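Local structure of cellobiose 2-epimerase (Ruminococcus albus, 3VW5) at residues Y136-F139 against E140-E143; A247-L250 against M251-C255. The protein catalyses the reversible epimerization of cellobiose to 4-O-beta-D-glucopyranosyl-D-mannose, working on an unmodified sugar. The protein carries 2 engineered substitutions. All coordinates share one frame; numbering follows the deposited sequence.

Contact 1 (Y136-F139 against E140-E143); sequences YRLF and EDIE. Engineered in segment 136-139: Leu-138 (natural residue Pro).
Phe-139 turns its ring carbon CG anti to the backbone N (chi1 165°), while Glu-143, one helical turn on, sets its own CG anti to the carbonyl carbon; these two first torsions bring the glutamate methylene over the phenyl ring. A further bend in Glu-143 (chi2 -67°) then turns the carboxylate. The result is a CH-pi contact in which Glu-143 CG sits 4.2 Å from the centroid of the Phe-139 ring, over the face but offset toward the CE1-CZ rim. The two side chains cross at a slant, yet the ring and the carboxylate are nearly parallel, their planes 16° apart. The backbone is the i to i+4 hydrogen-bonded ladder of helix 129-145, one of the helices of the (alpha/alpha)6 barrel. Glu-140 N donates to Tyr-136 O at 2.8 Å, and Glu-143 N reaches Phe-139 O at 3.2 Å. Both are nearly straight at the hydrogen. Ile-142 N is held by Leu-138 O at 2.9 Å.

Another flank of the helix carries Asp-141, whose OD2 lies 4.0 Å from CD2 of Leu-138, an engineered residue that is proline in the natural sequence. That carboxylate oxygen is bonded to Gly-91 N, while Leu-138 itself packs on Ala-115 and Ile-116 of helix 109-126. The guanidinium of Arg-137 stays apart from it, with NE 5.5 Å from Asp-141 OD2, too far for a salt bridge, though the opposite charges may still attract at long range. Glu-143 divides its labour: its methylene serves the aromatic face, while OE1 pairs with Arg-204 NE in a salt bridge and OE2 is hydrogen-bonded to the hydroxyls of Tyr-152 and Tyr-189. Such a set of partners would probably stabilise the ionised carboxylate and fix its rotation beside the apolar ring.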
ATOM      1  N   TYR A 136       6.494  -8.445 -15.777  1.00 38.29           N
ATOM      2  CA  TYR A 136       5.854  -8.202 -17.066  1.00 34.10           C
ATOM      3  C   TYR A 136       4.794  -9.257 -17.319  1.00 37.76           C
ATOM      4  O   TYR A 136       3.730  -8.962 -17.852  1.00 36.96           O
ATOM      5  CB  TYR A 136       6.884  -8.210 -18.195  1.00 39.45           C
ATOM      6  CG  TYR A 136       7.632  -6.914 -18.360  1.00 34.87           C
ATOM      7  CD1 TYR A 136       6.996  -5.794 -18.867  1.00 37.66           C
ATOM      8  CD2 TYR A 136       8.974  -6.806 -18.005  1.00 33.30           C
ATOM      9  CE1 TYR A 136       7.672  -4.607 -19.022  1.00 39.11           C
ATOM     10  CE2 TYR A 136       9.653  -5.626 -18.148  1.00 36.05           C
ATOM     11  CZ  TYR A 136       8.997  -4.525 -18.666  1.00 41.20           C
ATOM     12  OH  TYR A 136       9.655  -3.324 -18.832  1.00 42.13           O
ATOM     13  N   ARG A 137       5.081 -10.493 -16.922  1.00 37.91           N
ATOM     14  CA  ARG A 137       4.117 -11.566 -17.096  1.00 39.21           C
ATOM     15  C   ARG A 137       2.776 -11.193 -16.448  1.00 39.95           C
ATOM     16  O   ARG A 137       1.715 -11.409 -17.030  1.00 34.40           O
ATOM     17  CB  ARG A 137       4.628 -12.891 -16.522  1.00 37.38           C
ATOM     18  CG  ARG A 137       3.666 -14.027 -16.813  1.00 41.89           C
ATOM     19  CD  ARG A 137       3.980 -15.292 -16.052  1.00 48.42           C
ATOM     20  NE  ARG A 137       4.102 -16.438 -16.951  1.00 57.39           N
ATOM     21  CZ  ARG A 137       5.261 -16.886 -17.446  1.00 72.49           C
ATOM     22  NH1 ARG A 137       6.424 -16.296 -17.120  1.00 65.03           N
ATOM     23  NH2 ARG A 137       5.261 -17.934 -18.268  1.00 77.40           N
ATOM     24  N   LEU A 138       2.847 -10.632 -15.239  1.00 38.28           N
ATOM     25  CA  LEU A 138       1.653 -10.277 -14.482  1.00 38.36           C
ATOM     26  C   LEU A 138       0.998  -8.985 -14.998  1.00 36.65           C
ATOM     27  O   LEU A 138      -0.225  -8.862 -15.034  1.00 34.25           O
ATOM     28  CB  LEU A 138       1.980 -10.179 -12.989  1.00 37.60           C
ATOM     29  CG  LEU A 138       2.440 -11.471 -12.322  1.00 33.50           C
ATOM     30  CD1 LEU A 138       2.815 -11.207 -10.885  1.00 33.87           C
ATOM     31  CD2 LEU A 138       1.371 -12.542 -12.403  1.00 30.75           C
ATOM     32  N   PHE A 139       1.818  -8.026 -15.395  1.00 34.50           N
ATOM     33  CA  PHE A 139       1.323  -6.875 -16.142  1.00 36.47           C
ATOM     34  C   PHE A 139       0.483  -7.321 -17.356  1.00 40.34           C
ATOM     35  O   PHE A 139      -0.611  -6.812 -17.570  1.00 38.12           O
ATOM     36  CB  PHE A 139       2.499  -6.004 -16.580  1.00 31.66           C
ATOM     37  CG  PHE A 139       2.163  -4.994 -17.633  1.00 34.06           C
ATOM     38  CD1 PHE A 139       1.570  -3.786 -17.292  1.00 38.02           C
ATOM     39  CD2 PHE A 139       2.487  -5.223 -18.966  1.00 36.37           C
ATOM     40  CE1 PHE A 139       1.277  -2.834 -18.263  1.00 38.25           C
ATOM     41  CE2 PHE A 139       2.196  -4.265 -19.948  1.00 34.08           C
ATOM     42  CZ  PHE A 139       1.594  -3.074 -19.591  1.00 35.54           C
ATOM     43  N   GLU A 140       0.989  -8.277 -18.140  1.00 37.18           N
ATOM     44  CA  GLU A 140       0.249  -8.781 -19.292  1.00 36.89           C
ATOM     45  C   GLU A 140      -1.068  -9.438 -18.886  1.00 40.75           C
ATOM     46  O   GLU A 140      -2.108  -9.227 -19.527  1.00 40.02           O
ATOM     47  CB  GLU A 140       1.102  -9.749 -20.109  1.00 35.98           C
ATOM     48  CG  GLU A 140       2.121  -9.035 -20.974  1.00 37.82           C
ATOM     49  CD  GLU A 140       2.816  -9.958 -21.950  1.00 48.58           C
ATOM     50  OE1 GLU A 140       3.176 -11.101 -21.558  1.00 47.73           O
ATOM     51  OE2 GLU A 140       3.001  -9.532 -23.119  1.00 50.10           O
ATOM     52  N   ASP A 141      -1.020 -10.224 -17.816  1.00 37.61           N
ATOM     53  CA  ASP A 141      -2.210 -10.888 -17.306  1.00 40.46           C
ATOM     54  C   ASP A 141      -3.285  -9.895 -16.888  1.00 40.13           C
ATOM     55  O   ASP A 141      -4.465 -10.153 -17.083  1.00 44.00           O
ATOM     56  CB  ASP A 141      -1.874 -11.813 -16.129  1.00 43.79           C
ATOM     57  CG  ASP A 141      -1.066 -13.022 -16.552  1.00 47.64           C
ATOM     58  OD1 ASP A 141      -0.920 -13.221 -17.785  1.00 50.75           O
ATOM     59  OD2 ASP A 141      -0.586 -13.774 -15.661  1.00 45.59           O
ATOM     60  N   ILE A 142      -2.886  -8.771 -16.302  1.00 39.27           N
ATOM     61  CA  ILE A 142      -3.864  -7.788 -15.846  1.00 40.17           C
ATOM     62  C   ILE A 142      -4.544  -7.160 -17.049  1.00 38.35           C
ATOM     63  O   ILE A 142      -5.773  -7.017 -17.090  1.00 40.52           O
ATOM     64  CB  ILE A 142      -3.227  -6.681 -14.954  1.00 40.56           C
ATOM     65  CG1 ILE A 142      -3.000  -7.193 -13.532  1.00 39.96           C
ATOM     66  CG2 ILE A 142      -4.115  -5.450 -14.873  1.00 37.64           C
ATOM     67  CD1 ILE A 142      -2.198  -6.223 -12.681  1.00 33.73           C
ATOM     68  N   GLU A 143      -3.739  -6.800 -18.039  1.00 40.08           N
ATOM     69  CA  GLU A 143      -4.257  -6.132 -19.223  1.00 40.11           C
ATOM     70  C   GLU A 143      -5.103  -7.069 -20.098  1.00 38.58           C
ATOM     71  O   GLU A 143      -6.080  -6.640 -20.699  1.00 40.30           O
ATOM     72  CB  GLU A 143      -3.131  -5.486 -20.015  1.00 35.59           C
ATOM     73  CG  GLU A 143      -2.296  -4.482 -19.223  1.00 35.75           C
ATOM     74  CD  GLU A 143      -3.062  -3.235 -18.814  1.00 42.33           C
ATOM     75  OE1 GLU A 143      -3.614  -2.535 -19.692  1.00 44.42           O
ATOM     76  OE2 GLU A 143      -3.104  -2.944 -17.599  1.00 41.94           O
TER

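Contact 2 (A247-L250 against M251-C255); sequences ATWL and MDRAC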
ATOM      1  N   ALA A 247      -2.798   8.786  -1.905  1.00 38.68           N
ATOM      2  CA  ALA A 247      -2.879   9.028  -3.337  1.00 37.65           C
ATOM      3  C   ALA A 247      -2.098  10.273  -3.749  1.00 38.85           C
ATOM      4  O   ALA A 247      -1.480  10.284  -4.810  1.00 41.47           O
ATOM      5  CB  ALA A 247      -4.326   9.119  -3.789  1.00 36.75           C
ATOM      6  N   THR A 248      -2.098  11.308  -2.911  1.00 40.66           N
ATOM      7  CA  THR A 248      -1.413  12.554  -3.273  1.00 38.69           C
ATOM      8  C   THR A 248       0.062  12.351  -3.580  1.00 42.88           C
ATOM      9  O   THR A 248       0.536  12.783  -4.632  1.00 44.57           O
ATOM     10  CB  THR A 248      -1.549  13.658  -2.217  1.00 38.10           C
ATOM     11  OG1 THR A 248      -0.914  13.257  -0.987  1.00 35.53           O
ATOM     12  CG2 THR A 248      -3.027  13.996  -1.996  1.00 41.24           C
ATOM     13  N   TRP A 249       0.799  11.710  -2.674  1.00 40.68           N
ATOM     14  CA  TRP A 249       2.227  11.516  -2.929  1.00 41.65           C
ATOM     15  C   TRP A 249       2.512  10.406  -3.951  1.00 39.04           C
ATOM     16  O   TRP A 249       3.478  10.479  -4.695  1.00 40.69           O
ATOM     17  CB  TRP A 249       3.029  11.322  -1.637  1.00 37.99           C
ATOM     18  CG  TRP A 249       2.942   9.974  -0.975  1.00 37.03           C
ATOM     19  CD1 TRP A 249       2.089   9.616   0.028  1.00 36.98           C
ATOM     20  CD2 TRP A 249       3.767   8.824  -1.222  1.00 34.98           C
ATOM     21  NE1 TRP A 249       2.317   8.317   0.410  1.00 36.49           N
ATOM     22  CE2 TRP A 249       3.341   7.807  -0.339  1.00 36.68           C
ATOM     23  CE3 TRP A 249       4.821   8.555  -2.099  1.00 35.51           C
ATOM     24  CZ2 TRP A 249       3.933   6.535  -0.311  1.00 39.99           C
ATOM     25  CZ3 TRP A 249       5.403   7.294  -2.073  1.00 37.16           C
ATOM     26  CH2 TRP A 249       4.958   6.295  -1.185  1.00 36.23           C
ATOM     27  N   LEU A 250       1.647   9.401  -3.996  1.00 39.19           N
ATOM     28  CA  LEU A 250       1.767   8.314  -4.954  1.00 36.37           C
ATOM     29  C   LEU A 250       1.608   8.823  -6.382  1.00 42.35           C
ATOM     30  O   LEU A 250       2.298   8.377  -7.296  1.00 45.98           O
ATOM     31  CB  LEU A 250       0.709   7.257  -4.666  1.00 38.06           C
ATOM     32  CG  LEU A 250       1.211   5.929  -4.118  1.00 38.35           C
ATOM     33  CD1 LEU A 250       2.547   6.109  -3.430  1.00 36.26           C
ATOM     34  CD2 LEU A 250       0.177   5.307  -3.207  1.00 30.50           C
ATOM     35  N   MET A 251       0.688   9.758  -6.581  1.00 42.51           N
ATOM     36  CA  MET A 251       0.455  10.289  -7.911  1.00 39.21           C
ATOM     37  C   MET A 251       1.580  11.226  -8.380  1.00 44.11           C
ATOM     38  O   MET A 251       1.944  11.217  -9.562  1.00 40.25           O
ATOM     39  CB  MET A 251      -0.914  10.956  -7.980  1.00 35.32           C
ATOM     40  CG  MET A 251      -2.033   9.959  -8.119  1.00 34.67           C
ATOM     41  SD  MET A 251      -3.673  10.679  -8.381  1.00 41.07           S
ATOM     42  CE  MET A 251      -3.904  11.685  -6.928  1.00 39.87           C
ATOM     43  N   ASP A 252       2.122  12.021  -7.454  1.00 41.36           N
ATOM     44  CA  ASP A 252       3.282  12.863  -7.740  1.00 41.01           C
ATOM     45  C   ASP A 252       4.448  11.970  -8.101  1.00 42.69           C
ATOM     46  O   ASP A 252       5.176  12.241  -9.052  1.00 44.17           O
ATOM     47  CB  ASP A 252       3.668  13.728  -6.534  1.00 38.71           C
ATOM     48  CG  ASP A 252       2.733  14.908  -6.332  1.00 44.90           C
ATOM     49  OD1 ASP A 252       2.004  15.266  -7.280  1.00 45.40           O
ATOM     50  OD2 ASP A 252       2.729  15.482  -5.220  1.00 44.52           O
ATOM     51  N   ARG A 253       4.612  10.898  -7.331  1.00 40.29           N
ATOM     52  CA  ARG A 253       5.656   9.918  -7.593  1.00 42.51           C
ATOM     53  C   ARG A 253       5.540   9.418  -9.025  1.00 42.14           C
ATOM     54  O   ARG A 253       6.518   9.422  -9.761  1.00 43.11           O
ATOM     55  CB  ARG A 253       5.570   8.753  -6.600  1.00 42.33           C
ATOM     56  CG  ARG A 253       6.478   7.541  -6.885  1.00 43.13           C
ATOM     57  CD  ARG A 253       7.961   7.886  -6.850  1.00 39.73           C
ATOM     58  NE  ARG A 253       8.273   8.971  -5.924  1.00 45.95           N
ATOM     59  CZ  ARG A 253       8.641   8.796  -4.652  1.00 54.85           C
ATOM     60  NH1 ARG A 253       8.734   7.564  -4.140  1.00 38.87           N
ATOM     61  NH2 ARG A 253       8.912   9.859  -3.884  1.00 45.12           N
ATOM     62  N   ALA A 254       4.337   9.004  -9.419  1.00 41.46           N
ATOM     63  CA  ALA A 254       4.090   8.531 -10.787  1.00 46.40           C
ATOM     64  C   ALA A 254       4.494   9.572 -11.849  1.00 45.19           C
ATOM     65  O   ALA A 254       5.151   9.244 -12.841  1.00 43.04           O
ATOM     66  CB  ALA A 254       2.616   8.100 -10.966  1.00 41.22           C
ATOM     67  N   CYS A 255       4.100  10.822 -11.631  1.00 44.88           N
ATOM     68  CA  CYS A 255       4.386  11.893 -12.574  1.00 41.53           C
ATOM     69  C   CYS A 255       5.872  12.212 -12.658  1.00 47.30           C
ATOM     70  O   CYS A 255       6.367  12.610 -13.718  1.00 50.15           O
ATOM     71  CB  CYS A 255       3.601  13.152 -12.216  1.00 36.91           C
ATOM     72  SG  CYS A 255       1.840  12.977 -12.478  1.00 47.92           S
TER
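Met-251 folds back along helix 241-258, one of the helices of the (alpha/alpha)6 barrel, to meet Ala-247 one turn earlier. Its CB lies 3.3 Å from Ala-247 O, and CG, placed anti to the carbonyl carbon (chi1 -79°), remains beside the same oxygen. The chain then runs extended to SD and bends at its last torsion (chi3 -59°), which swings the terminal methyl back toward the earlier turn. There CE meets Ala-247 CB at 4.1 Å in an apolar contact and also approaches Ala-247 O. That oxygen accepts the backbone N-H of Met-251 at 2.8 Å, so the side chain wraps round a carbonyl already engaged in the helical ladder. Replacing Met-251 by an alanine is likely to leave the methyl of Ala-247 without its thioether neighbour and open a gap beside this carbonyl.

A different flank of the helix carries Trp-249 and Arg-253. The Arg-253 chain bends twice beyond CG, which turns the guanidinium toward the indole, whose plane it meets at 65°. The indole edge at CZ3 thus faces the flat side of the guanidinium, an approach in which the ring's pi face takes no part. Both polar ends have partners on neighbouring helices: Trp-249 NE1 bonds to Glu-308 of helix 303-318, and Arg-253 NH1 forms a salt bridge with Glu-381 of helix 373-385. Asp-252, next along the chain after Met-251, sends OD2 to Asn-315, while its N-H makes a weak bond to Thr-248 O. The next rung joins Arg-253 N to Trp-249 O at 2.9 Å, and Ala-254 N follows on Leu-250 O. At the indole edge, Arg-253 NH1 lies 3.9 Å from Trp-249 CZ3, close to the ring plane.

How the contacts relate
Contacts 1 and 2 each join successive turns of a single helix, 129-145 and 241-258 respectively, in the same (alpha/alpha)6 barrel. Their centres are 22 Å apart and they do not touch, although both helices pack against helix 179-196. Contact 1 is partly buried and lies farther from the centre of the chain, mixing exposed charged residues with an apolar side turned to neighbouring helices. Contact 2 is buried, and the polar ends of Trp-249, Asp-252 and Arg-253 find partners on neighbouring helices. The chemistry differs accordingly: a glutamate methylene over a phenyl face in 136-143, against a thioether methyl on alanine and a guanidinium at an indole edge in 247-255.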